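Local coordinates for gamma-glutamyl-gamma-aminobutyraldehyde dehydrogenase (Burkholderia cenocepacia, PDB 4LIH), which probably oxidises gamma-glutamyl-gamma-aminobutyraldehyde and related aldehydes to carboxylic acids, with NAD(P)+ as the electron acceptor, at residues N194-K199 with G223-V228; P200-P205 with P229-P234; R29-G34 with V211-F216. All coordinates share one frame; numbering follows the deposited sequence. Where two conformers were deposited one is given.

Interaction 1: N194-K199 with G223-V228; sequences NSVVLK and GVFNVV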
loop_
_atom_site.group_PDB
_atom_site.type_symbol
_atom_site.label_atom_id
_atom_site.label_comp_id
_atom_site.label_asym_id
_atom_site.label_seq_id
_atom_site.Cartn_x
_atom_site.Cartn_y
_atom_site.Cartn_z
ATOM N N ASN A 194 -14.026 6.925 -16.560
ATOM C CA ASN A 194 -15.431 6.700 -16.930
ATOM C C ASN A 194 -16.160 7.869 -17.600
ATOM O O ASN A 194 -15.794 9.041 -17.451
ATOM C CB ASN A 194 -16.222 6.241 -15.729
ATOM C CG ASN A 194 -15.603 5.060 -15.056
ATOM O OD1 ASN A 194 -15.680 3.935 -15.554
ATOM N ND2 ASN A 194 -14.999 5.293 -13.890
ATOM N N SER A 195 -17.182 7.517 -18.387
ATOM C CA SER A 195 -18.227 8.440 -18.796
ATOM C C SER A 195 -19.322 8.449 -17.747
ATOM O O SER A 195 -19.639 7.397 -17.125
ATOM C CB SER A 195 -18.780 8.038 -20.142
ATOM O OG SER A 195 -17.781 8.190 -21.087
ATOM N N VAL A 196 -19.860 9.627 -17.520
ATOM C CA VAL A 196 -20.882 9.846 -16.497
ATOM C C VAL A 196 -22.189 10.447 -17.041
ATOM O O VAL A 196 -22.187 11.420 -17.819
ATOM C CB VAL A 196 -20.322 10.721 -15.368
ATOM C CG1 VAL A 196 -21.407 11.114 -14.342
ATOM C CG2 VAL A 196 -19.196 9.971 -14.682
ATOM N N VAL A 197 -23.291 9.852 -16.596
ATOM C CA VAL A 197 -24.624 10.430 -16.724
ATOM C C VAL A 197 -25.128 10.735 -15.310
ATOM O O VAL A 197 -25.389 9.839 -14.491
ATOM C CB VAL A 197 -25.546 9.510 -17.504
ATOM C CG1 VAL A 197 -26.878 10.204 -17.771
ATOM C CG2 VAL A 197 -24.869 9.124 -18.832
ATOM N N LEU A 198 -25.219 12.026 -15.022
ATOM C CA LEU A 198 -25.684 12.500 -13.733
ATOM C C LEU A 198 -27.169 12.935 -13.797
ATOM O O LEU A 198 -27.576 13.655 -14.703
ATOM C CB LEU A 198 -24.837 13.655 -13.282
ATOM C CG LEU A 198 -25.164 14.419 -11.993
ATOM C CD1 LEU A 198 -24.762 13.603 -10.819
ATOM C CD2 LEU A 198 -24.378 15.728 -12.023
ATOM N N LYS A 199 -27.942 12.474 -12.827
ATOM C CA LYS A 199 -29.358 12.777 -12.700
ATOM C C LYS A 199 -29.519 13.485 -11.364
ATOM O O LYS A 199 -29.602 12.838 -10.312
ATOM C CB LYS A 199 -30.199 11.510 -12.768
ATOM C CG LYS A 199 -31.583 11.697 -13.409
ATOM C CD LYS A 199 -32.485 12.659 -12.642
ATOM C CE LYS A 199 -33.053 12.019 -11.399
ATOM N NZ LYS A 199 -33.924 12.901 -10.577
ATOM N N GLY A 223 -20.000 13.972 -24.295
ATOM C CA GLY A 223 -20.505 12.683 -23.888
ATOM C C GLY A 223 -19.920 12.088 -22.620
ATOM O O GLY A 223 -20.487 11.149 -22.069
ATOM N N VAL A 224 -18.809 12.635 -22.145
ATOM C CA VAL A 224 -18.106 12.088 -20.973
ATOM C C VAL A 224 -18.771 12.523 -19.651
ATOM O O VAL A 224 -18.739 11.768 -18.630
ATOM C CB VAL A 224 -16.624 12.453 -21.063
ATOM C CG1 VAL A 224 -15.917 12.164 -19.729
ATOM C CG2 VAL A 224 -15.969 11.706 -22.227
ATOM N N PHE A 225 -19.409 13.710 -19.695
ATOM C CA PHE A 225 -20.169 14.228 -18.563
ATOM C C PHE A 225 -21.473 14.854 -19.063
ATOM O O PHE A 225 -21.445 15.835 -19.784
ATOM C CB PHE A 225 -19.352 15.187 -17.688
ATOM C CG PHE A 225 -20.064 15.603 -16.402
ATOM C CD1 PHE A 225 -20.462 14.675 -15.438
ATOM C CD2 PHE A 225 -20.354 16.937 -16.180
ATOM C CE1 PHE A 225 -21.106 15.103 -14.276
ATOM C CE2 PHE A 225 -21.023 17.360 -15.068
ATOM C CZ PHE A 225 -21.400 16.438 -14.092
ATOM N N ASN A 226 -22.581 14.184 -18.752
ATOM C CA ASN A 226 -23.941 14.564 -19.157
ATOM C C ASN A 226 -24.807 14.738 -17.909
ATOM O O ASN A 226 -24.667 13.987 -16.929
ATOM C CB ASN A 226 -24.578 13.458 -19.977
ATOM C CG ASN A 226 -23.659 12.904 -21.045
ATOM O OD1 ASN A 226 -23.535 13.470 -22.132
ATOM N ND2 ASN A 226 -22.936 11.833 -20.704
ATOM N N VAL A 227 -25.728 15.709 -17.960
ATOM C CA VAL A 227 -26.653 15.979 -16.865
ATOM C C VAL A 227 -28.082 15.929 -17.440
ATOM O O VAL A 227 -28.391 16.594 -18.469
ATOM C CB VAL A 227 -26.344 17.339 -16.168
ATOM C CG1 VAL A 227 -27.429 17.724 -15.157
ATOM C CG2 VAL A 227 -24.967 17.289 -15.488
ATOM N N VAL A 228 -28.903 15.078 -16.835
ATOM C CA VAL A 228 -30.268 14.790 -17.259
ATOM C C VAL A 228 -31.237 15.139 -16.129
ATOM O O VAL A 228 -31.554 14.293 -15.285
ATOM C CB VAL A 228 -30.414 13.301 -17.648
ATOM C CG1 VAL A 228 -31.831 12.935 -18.041
ATOM C CG2 VAL A 228 -29.460 12.990 -18.766
#
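V196 to L198 pair in parallel with F225 to V227, and backbone hydrogen bonds carry the pairing. V196 N donates to V224 O (2.7 Å), L198 N to N226 O, and V228 N to L198 O; the L198 N bond is close to straight at 173°. V196 O takes two donors: N226 N at 2.9 Å and, from the opposite face of the carbonyl plane, N226 ND2 at 3.0 Å. The side-chain bond is the more bent (139°). With CG beside its own backbone N (chi1 -46°), N226 turns its amide back along the strand, where ND2 also donates to G223 O. Its OD1 accepts from D33 N.

Apolar contacts line the face that holds V196, L198, F225 and V227. V196 CG1 lies at the edge of the F225 ring, 3.8 Å from CD1. L198 CD2 touches both F225 CZ (3.7 Å) and V227 CG2 (3.8 Å), meeting the ring obliquely. Helices 178-191 and 206-218 cover this side; across the sheet, V197 CG1 touches V228 CG2 beneath helix 64-80.

These strands and helix 206-218 form a beta-alpha-beta unit of the Rossmann-like sheet. The doubly bonded V196 O and the bridging N226 amide tie the start of strand 225-227 to its neighbour, whereas V228 O is buried against K199 CG and CD without a hydrogen-bond partner.

Interaction 2: P200-P205 with P229-P234; sequences PSEKSP and PGAGEP
P200, E202 and P205 meet P229, G230 and A231 in a contact between two loops, largely van der Waals and bridged by one water, just beyond the C-terminal ends of parallel strands 195-199 and 225-227. One loop leads into helix 206-218, the other into helix 232-240. As in other aldehyde dehydrogenases, these strand ends probably border the dinucleotide site.

The prolines supply the apolar part. P200 CG lies 4.2 Å from P229 CA, and P205 CB meets P229 CB at 4.3 Å, a loose fit that V59 of strand 55-60 shares by touching both P205 and P229. Beside them a water links the backbones, hydrogen-bonded to P200 O at 2.8 Å and accepting from G230 N at 3.0 Å.

E202 makes the closest approach: its CB comes to 3.2 Å from G230 O. CG stands between the backbone N and the carbonyl carbon (chi1 67°), and a bend at chi2 (-85°) folds the carboxylate over A231, with OE1 3.8 Å from A231 CA. Its loop is shaped by a type I turn from S201 to S204, in which S201 OG accepts from K203 N in an ST turn.

K199, at the end of strand 195-199, reaches over with NZ, hydrogen-bonded to G230 O and A231 O and in a long, weak ion pair with E202 OE1. No direct hydrogen bond joins the two loops, so their polar link runs through the water and this amine, which may slightly offset the charge of the E202 carboxylate.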
loop_
_atom_site.group_PDB
_atom_site.type_symbol
_atom_site.label_atom_id
_atom_site.label_comp_id
_atom_site.label_asym_id
_atom_site.label_seq_id
_atom_site.Cartn_x
_atom_site.Cartn_y
_atom_site.Cartn_z
ATOM N N PRO A 200 -29.539 14.820 -11.383
ATOM C CA PRO A 200 -29.753 15.600 -10.168
ATOM C C PRO A 200 -31.215 15.513 -9.693
ATOM O O PRO A 200 -32.065 15.128 -10.477
ATOM C CB PRO A 200 -29.378 17.013 -10.618
ATOM C CG PRO A 200 -29.751 17.034 -12.071
ATOM C CD PRO A 200 -29.327 15.692 -12.556
ATOM N N SER A 201 -31.473 15.795 -8.419
ATOM C CA SER A 201 -32.854 15.757 -7.883
ATOM C C SER A 201 -33.679 16.783 -8.620
ATOM O O SER A 201 -33.167 17.835 -8.939
ATOM C CB SER A 201 -32.852 16.017 -6.355
ATOM O OG SER A 201 -34.185 16.179 -5.844
ATOM N N GLU A 202 -34.934 16.456 -8.943
ATOM C CA GLU A 202 -35.882 17.444 -9.409
ATOM C C GLU A 202 -35.998 18.655 -8.469
ATOM O O GLU A 202 -36.375 19.738 -8.934
ATOM C CB GLU A 202 -37.264 16.813 -9.648
ATOM C CG GLU A 202 -37.962 16.342 -8.393
ATOM C CD GLU A 202 -37.595 14.931 -7.904
ATOM O OE1 GLU A 202 -36.513 14.278 -8.258
ATOM O OE2 GLU A 202 -38.425 14.477 -7.076
ATOM N N LYS A 203 -35.683 18.452 -7.169
ATOM C CA LYS A 203 -35.671 19.521 -6.199
ATOM C C LYS A 203 -34.406 20.406 -6.250
ATOM O O LYS A 203 -34.360 21.431 -5.567
ATOM C CB LYS A 203 -35.841 18.978 -4.789
ATOM C CG LYS A 203 -37.139 18.245 -4.527
ATOM C CD LYS A 203 -37.371 17.972 -3.047
ATOM C CE LYS A 203 -38.064 16.617 -2.771
ATOM N NZ LYS A 203 -39.505 16.637 -3.093
ATOM N N SER A 204 -33.391 20.015 -7.029
ATOM C CA SER A 204 -32.162 20.816 -7.093
ATOM C C SER A 204 -31.323 20.545 -8.343
ATOM O O SER A 204 -30.237 19.999 -8.252
ATOM C CB SER A 204 -31.310 20.483 -5.868
ATOM O OG SER A 204 -31.062 19.090 -5.795
ATOM N N PRO A 205 -31.828 20.896 -9.508
ATOM C CA PRO A 205 -31.142 20.616 -10.731
ATOM C C PRO A 205 -30.058 21.609 -11.142
ATOM O O PRO A 205 -29.285 21.282 -12.046
ATOM C CB PRO A 205 -32.278 20.714 -11.752
ATOM C CG PRO A 205 -33.111 21.809 -11.204
ATOM C CD PRO A 205 -33.169 21.473 -9.768
ATOM N N PRO A 229 -31.716 16.390 -16.125
ATOM C CA PRO A 229 -32.692 16.783 -15.099
ATOM C C PRO A 229 -34.050 16.085 -15.290
ATOM O O PRO A 229 -34.356 15.632 -16.405
ATOM C CB PRO A 229 -32.811 18.307 -15.263
ATOM C CG PRO A 229 -31.938 18.706 -16.384
ATOM C CD PRO A 229 -31.362 17.489 -17.035
ATOM N N GLY A 230 -34.832 16.017 -14.196
ATOM C CA GLY A 230 -36.166 15.377 -14.199
ATOM C C GLY A 230 -36.496 14.779 -12.846
ATOM O O GLY A 230 -35.769 15.002 -11.862
ATOM N N ALA A 231 -37.564 13.995 -12.797
ATOM C CA ALA A 231 -38.062 13.425 -11.566
ATOM C C ALA A 231 -37.601 11.954 -11.401
ATOM O O ALA A 231 -36.467 11.613 -11.712
ATOM C CB ALA A 231 -39.589 13.560 -11.507
ATOM N N GLY A 232 -38.474 11.089 -10.893
ATOM C CA GLY A 232 -38.143 9.671 -10.665
ATOM C C GLY A 232 -37.836 8.849 -11.903
ATOM O O GLY A 232 -36.973 7.954 -11.848
ATOM N N GLU A 233 -38.535 9.096 -13.010
ATOM C CA GLU A 233 -38.407 8.227 -14.174
ATOM C C GLU A 233 -36.967 8.094 -14.691
ATOM O O GLU A 233 -36.525 6.987 -14.911
ATOM C CB GLU A 233 -39.349 8.662 -15.302
ATOM C CG GLU A 233 -39.286 7.844 -16.598
ATOM C CD GLU A 233 -40.018 6.513 -16.517
ATOM O OE1 GLU A 233 -40.590 6.195 -15.444
ATOM O OE2 GLU A 233 -40.026 5.759 -17.533
ATOM N N PRO A 234 -36.227 9.214 -14.858
ATOM C CA PRO A 234 -34.885 9.029 -15.438
ATOM C C PRO A 234 -33.928 8.242 -14.527
ATOM O O PRO A 234 -33.136 7.441 -15.036
ATOM C CB PRO A 234 -34.411 10.456 -15.762
ATOM C CG PRO A 234 -35.408 11.378 -15.203
ATOM C CD PRO A 234 -36.611 10.615 -14.717
HETATM O O HOH W 1 -33.385 17.219 -11.848
#

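Interaction 3: R29-G34 with V211-F216; sequences RAFIDG and VAQLAF
Next to A212, the residue that F31 packs on, V211 O accepts two hydrogen bonds, one from A215 N (2.7 Å) within the helix and one from W98 NE1. The following carbonyl, A212 O, lies 3.8 Å above one face of the F31 ring, toward the rim. Q213 N lies over that face too, which sets the A212-Q213 peptide against the aromatic surface. No hydrogen bond passes between R29-G34 and V211-F216; the contact is one of packing.

F31 carries most of it. With CG anti to the backbone N (chi1 -162°), the phenyl group reaches from strand 30-32 to the helix, whose axis runs 9.0 Å away at 29° to the strand. Three parts of the side chain touch the helix in turn. At the root, F31 CB meets A212 CB at 3.5 Å; at the tip, CZ meets F216 CB at 3.6 Å; between them CE2 lies 4.0 Å from Q213 CA. The contact at A212 is methyl against CB, and the same residue touches F225 and V227 of strand 225-227.

The F31 and F216 side chains cross at about a right angle, the tip of F31 on CB of F216. One turn beyond A212, the F216 ring is covered on one face by G34, from the turn that leads to strand 35-37. G34 O stands 3.8 Å above the ring, over its centre, while G34 CA makes a CH-pi contact 4.2 Å from the centroid.

The helix thus receives the N-terminal hairpin through aromatic surfaces and a methyl group, buried at F31 and open to solvent at F216, while hydrogen bonds from the hairpin go to strand 225-227 and the salt bridge of D33 to R76.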
loop_
_atom_site.group_PDB
_atom_site.type_symbol
_atom_site.label_atom_id
_atom_site.label_comp_id
_atom_site.label_asym_id
_atom_site.label_seq_id
_atom_site.Cartn_x
_atom_site.Cartn_y
_atom_site.Cartn_z
ATOM N N ARG A 29 -31.748 23.900 -19.379
ATOM C CA ARG A 29 -31.648 22.751 -20.274
ATOM C C ARG A 29 -30.755 21.614 -19.732
ATOM O O ARG A 29 -29.857 21.837 -18.939
ATOM C CB ARG A 29 -31.154 23.198 -21.640
ATOM C CG ARG A 29 -32.209 24.046 -22.396
ATOM C CD ARG A 29 -31.688 24.648 -23.696
ATOM N NE ARG A 29 -30.660 25.639 -23.426
ATOM C CZ ARG A 29 -29.876 26.223 -24.337
ATOM N NH1 ARG A 29 -29.935 25.884 -25.591
ATOM N NH2 ARG A 29 -28.977 27.115 -23.958
ATOM N N ALA A 30 -31.055 20.387 -20.178
ATOM C CA ALA A 30 -30.171 19.238 -20.045
ATOM C C ALA A 30 -28.863 19.528 -20.723
ATOM O O ALA A 30 -28.801 20.339 -21.668
ATOM C CB ALA A 30 -30.789 18.019 -20.701
ATOM N N PHE A 31 -27.807 18.862 -20.270
ATOM C CA PHE A 31 -26.546 18.927 -20.941
ATOM C C PHE A 31 -26.136 17.534 -21.375
ATOM O O PHE A 31 -25.742 16.693 -20.540
ATOM C CB PHE A 31 -25.427 19.508 -20.075
ATOM C CG PHE A 31 -24.233 19.968 -20.885
ATOM C CD1 PHE A 31 -23.180 19.094 -21.199
ATOM C CD2 PHE A 31 -24.155 21.266 -21.323
ATOM C CE1 PHE A 31 -22.099 19.524 -21.930
ATOM C CE2 PHE A 31 -23.092 21.706 -22.098
ATOM C CZ PHE A 31 -22.051 20.829 -22.378
ATOM N N ILE A 32 -26.199 17.301 -22.689
ATOM C CA ILE A 32 -26.058 15.969 -23.213
ATOM C C ILE A 32 -25.145 16.045 -24.411
ATOM O O ILE A 32 -25.434 16.802 -25.348
ATOM C CB ILE A 32 -27.442 15.341 -23.578
ATOM C CG1 ILE A 32 -28.324 15.148 -22.347
ATOM C CG2 ILE A 32 -27.263 13.988 -24.220
ATOM C CD1 ILE A 32 -29.770 14.769 -22.617
ATOM N N ASP A 33 -24.077 15.243 -24.383
ATOM C CA ASP A 33 -23.158 15.086 -25.518
ATOM C C ASP A 33 -22.614 16.422 -26.010
ATOM O O ASP A 33 -22.679 16.733 -27.212
ATOM C CB ASP A 33 -23.849 14.311 -26.664
ATOM C CG ASP A 33 -22.878 13.736 -27.674
ATOM O OD1 ASP A 33 -21.676 13.799 -27.471
ATOM O OD2 ASP A 33 -23.334 13.181 -28.689
ATOM N N GLY A 34 -22.079 17.212 -25.075
ATOM C CA GLY A 34 -21.405 18.492 -25.362
ATOM C C GLY A 34 -22.250 19.721 -25.635
ATOM O O GLY A 34 -21.715 20.756 -26.067
ATOM N N VAL A 211 -22.440 23.139 -13.850
ATOM C CA VAL A 211 -21.070 22.573 -13.855
ATOM C C VAL A 211 -20.805 21.722 -15.098
ATOM O O VAL A 211 -19.640 21.506 -15.495
ATOM C CB VAL A 211 -20.688 21.784 -12.574
ATOM C CG1 VAL A 211 -20.761 22.670 -11.336
ATOM C CG2 VAL A 211 -21.509 20.519 -12.381
ATOM N N ALA A 212 -21.894 21.267 -15.717
ATOM C CA ALA A 212 -21.820 20.521 -16.978
ATOM C C ALA A 212 -21.257 21.401 -18.081
ATOM O O ALA A 212 -20.412 20.963 -18.843
ATOM C CB ALA A 212 -23.198 20.021 -17.386
ATOM N N GLN A 213 -21.758 22.639 -18.128
ATOM C CA GLN A 213 -21.311 23.643 -19.073
ATOM C C GLN A 213 -19.830 23.933 -18.853
ATOM O O GLN A 213 -19.036 23.932 -19.793
ATOM C CB GLN A 213 -22.148 24.922 -18.916
ATOM C CG GLN A 213 -23.625 24.744 -19.264
ATOM C CD GLN A 213 -24.428 26.039 -19.186
ATOM O OE1 GLN A 213 -24.557 26.644 -18.123
ATOM N NE2 GLN A 213 -25.014 26.438 -20.316
ATOM N N LEU A 214 -19.468 24.132 -17.589
ATOM C CA LEU A 214 -18.074 24.383 -17.199
ATOM C C LEU A 214 -17.187 23.190 -17.514
ATOM O O LEU A 214 -16.073 23.366 -17.943
ATOM C CB LEU A 214 -17.972 24.762 -15.733
ATOM C CG LEU A 214 -18.735 26.020 -15.338
ATOM C CD1 LEU A 214 -18.613 26.157 -13.832
ATOM C CD2 LEU A 214 -18.275 27.295 -16.080
ATOM N N ALA A 215 -17.718 21.981 -17.392
ATOM C CA ALA A 215 -16.952 20.770 -17.706
ATOM C C ALA A 215 -16.513 20.754 -19.168
ATOM O O ALA A 215 -15.345 20.505 -19.478
ATOM C CB ALA A 215 -17.780 19.523 -17.396
ATOM N N PHE A 216 -17.454 21.002 -20.055
ATOM C CA PHE A 216 -17.165 21.080 -21.475
ATOM C C PHE A 216 -16.204 22.243 -21.783
ATOM O O PHE A 216 -15.281 22.084 -22.570
ATOM C CB PHE A 216 -18.466 21.211 -22.295
ATOM C CG PHE A 216 -18.248 21.136 -23.792
ATOM C CD1 PHE A 216 -17.902 19.929 -24.400
ATOM C CD2 PHE A 216 -18.365 22.260 -24.588
ATOM C CE1 PHE A 216 -17.699 19.836 -25.779
ATOM C CE2 PHE A 216 -18.119 22.181 -25.974
ATOM C CZ PHE A 216 -17.788 20.965 -26.555
#

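The three contacts surround one beta-alpha-beta unit, strand 195-199, helix 206-218 and strand 225-227. Interaction 1 is its wholly buried core, joined by regular backbone bonds; interaction 2 continues the same two chains past the strand ends, where a water and the K199 amine replace the ladder. Interaction 3 lies at the edge of the unit, where strand 30-32 runs beside strand 225-227 and F31 packs on the helix; it passes from a buried ring to an exposed one and lacks hydrogen bonds between its segments. Strand 225-227 connects it to interaction 1, with V227 N and F31 O 2.8 Å apart. P229 of interaction 2 packs on A30.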